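Local coordinates for E3 SUMO-protein ligase SIZ1 (PDB 3I2D) that acts as an E3 ligase that mediates SUMO attachment to septins and PCNA, using an SP-RING zinc finger to engage the E2 enzyme UBC9, at residues D275-W278 and F279-Q283. Residues are numbered along the deposited sequence; the frame is centred on the assembly and turned at random.
Sequences DALW and FLHSQ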
# COMPACT_ATOMS: atom_id res chain seq x y z
N ASP A 275 -2.81 -16.15 -5.60
CA ASP A 275 -3.87 -15.35 -6.17
C ASP A 275 -3.65 -13.85 -6.04
O ASP A 275 -3.62 -13.32 -4.93
CB ASP A 275 -5.20 -15.76 -5.55
CG ASP A 275 -6.37 -15.18 -6.30
OD1 ASP A 275 -6.81 -14.07 -5.95
OD2 ASP A 275 -6.83 -15.83 -7.27
N ALA A 276 -3.53 -13.16 -7.18
CA ALA A 276 -3.29 -11.71 -7.15
C ALA A 276 -4.38 -10.95 -6.41
O ALA A 276 -4.12 -9.90 -5.81
CB ALA A 276 -3.13 -11.15 -8.56
N LEU A 277 -5.60 -11.47 -6.42
CA LEU A 277 -6.65 -10.77 -5.73
C LEU A 277 -6.47 -10.88 -4.23
O LEU A 277 -6.62 -9.88 -3.52
CB LEU A 277 -8.04 -11.28 -6.13
CG LEU A 277 -9.14 -10.40 -5.54
CD1 LEU A 277 -8.95 -8.95 -5.96
CD2 LEU A 277 -10.47 -10.92 -5.98
N TRP A 278 -6.15 -12.08 -3.74
CA TRP A 278 -5.97 -12.26 -2.32
C TRP A 278 -4.70 -11.58 -1.88
O TRP A 278 -4.66 -10.95 -0.83
CB TRP A 278 -5.92 -13.74 -1.92
CG TRP A 278 -7.29 -14.37 -1.83
CD1 TRP A 278 -7.98 -14.99 -2.83
CD2 TRP A 278 -8.14 -14.43 -0.67
NE1 TRP A 278 -9.20 -15.43 -2.37
CE2 TRP A 278 -9.32 -15.10 -1.05
CE3 TRP A 278 -8.00 -13.99 0.65
CZ2 TRP A 278 -10.37 -15.34 -0.16
CZ3 TRP A 278 -9.05 -14.23 1.54
CH2 TRP A 278 -10.22 -14.90 1.13
N PHE A 279 -3.65 -11.69 -2.68
CA PHE A 279 -2.41 -11.04 -2.30
C PHE A 279 -2.66 -9.55 -2.02
O PHE A 279 -2.17 -9.00 -1.04
CB PHE A 279 -1.39 -11.18 -3.42
CG PHE A 279 -0.10 -10.47 -3.14
CD1 PHE A 279 0.79 -10.96 -2.19
CD2 PHE A 279 0.22 -9.30 -3.82
CE1 PHE A 279 2.00 -10.29 -1.92
CE2 PHE A 279 1.42 -8.62 -3.56
CZ PHE A 279 2.31 -9.12 -2.60
N LEU A 280 -3.45 -8.92 -2.89
CA LEU A 280 -3.73 -7.49 -2.78
C LEU A 280 -4.65 -7.12 -1.63
O LEU A 280 -4.54 -6.03 -1.08
CB LEU A 280 -4.28 -6.97 -4.11
CG LEU A 280 -3.24 -6.90 -5.22
CD1 LEU A 280 -3.92 -6.89 -6.58
CD2 LEU A 280 -2.40 -5.66 -5.04
N HIS A 281 -5.56 -8.02 -1.28
CA HIS A 281 -6.47 -7.79 -0.16
C HIS A 281 -5.70 -8.03 1.13
O HIS A 281 -6.01 -7.47 2.16
CB HIS A 281 -7.67 -8.74 -0.24
CG HIS A 281 -8.84 -8.15 -0.96
ND1 HIS A 281 -9.71 -7.26 -0.37
CD2 HIS A 281 -9.25 -8.27 -2.25
CE1 HIS A 281 -10.60 -6.85 -1.26
NE2 HIS A 281 -10.34 -7.45 -2.41
N SER A 282 -4.68 -8.89 1.05
CA SER A 282 -3.82 -9.19 2.17
C SER A 282 -2.87 -8.01 2.42
O SER A 282 -2.65 -7.60 3.55
CB SER A 282 -2.99 -10.42 1.88
OG SER A 282 -2.23 -10.74 3.02
N GLN A 283 -2.31 -7.46 1.35
CA GLN A 283 -1.41 -6.32 1.48
C GLN A 283 -2.14 -5.09 2.04
O GLN A 283 -1.58 -4.33 2.83
CB GLN A 283 -0.76 -5.96 0.13
CG GLN A 283 0.23 -7.00 -0.36
CD GLN A 283 1.21 -7.41 0.73
OE1 GLN A 283 1.94 -6.57 1.26
NE2 GLN A 283 1.23 -8.69 1.07
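Phe279 N donates to Asp275 O at 2.8 Å, nearly straight at 171°, and starts the i to i+4 ladder of one continuous helix. Leu280 N, His281 N and Ser282 N repeat the step to the carbonyls of Ala276, Leu277 and Trp278, with lengths from 2.8 Å for Ser282 N to Trp278 O up to 3.2 Å for Leu280 N to Ala276 O. Asp275 illustrates how such a helix begins: from the N-cap position its OD1 takes Trp278 N at 3.0 Å through the anti lone pair and, more weakly, Leu277 N. The other carboxylate oxygen, OD2, accepts from the amides of Lys260 and Tyr261, so the same carboxylate also ties the helix start to the backbone of those two residues.

One turn apart, Leu277 and His281 run side by side, with Leu277 CD1 3.8 Å from His281 CD2 of the imidazole. Leu277 CG is anti to the backbone N (chi1 -172°), which carries the isobutyl group alongside that ring, while Leu277 O lies at the ring's edge, in its plane. His281 NE2 hydrogen-bonds Glu208, at the start of helix 207-215, against which Ala276 and Leu280 also pack. On a different side, Phe279 meets Phe274 with ring planes at about 45° and takes Gln283 CG over one face. The arrangement is the N-capped α-helix 276-285 of the SP-RING domain, packed on helix 207-215 along one side, with the Phe279 side chain on another, about 9 Å from the zinc ion and near, without touching, its ligands Cys268, His270, Cys291 and Cys294.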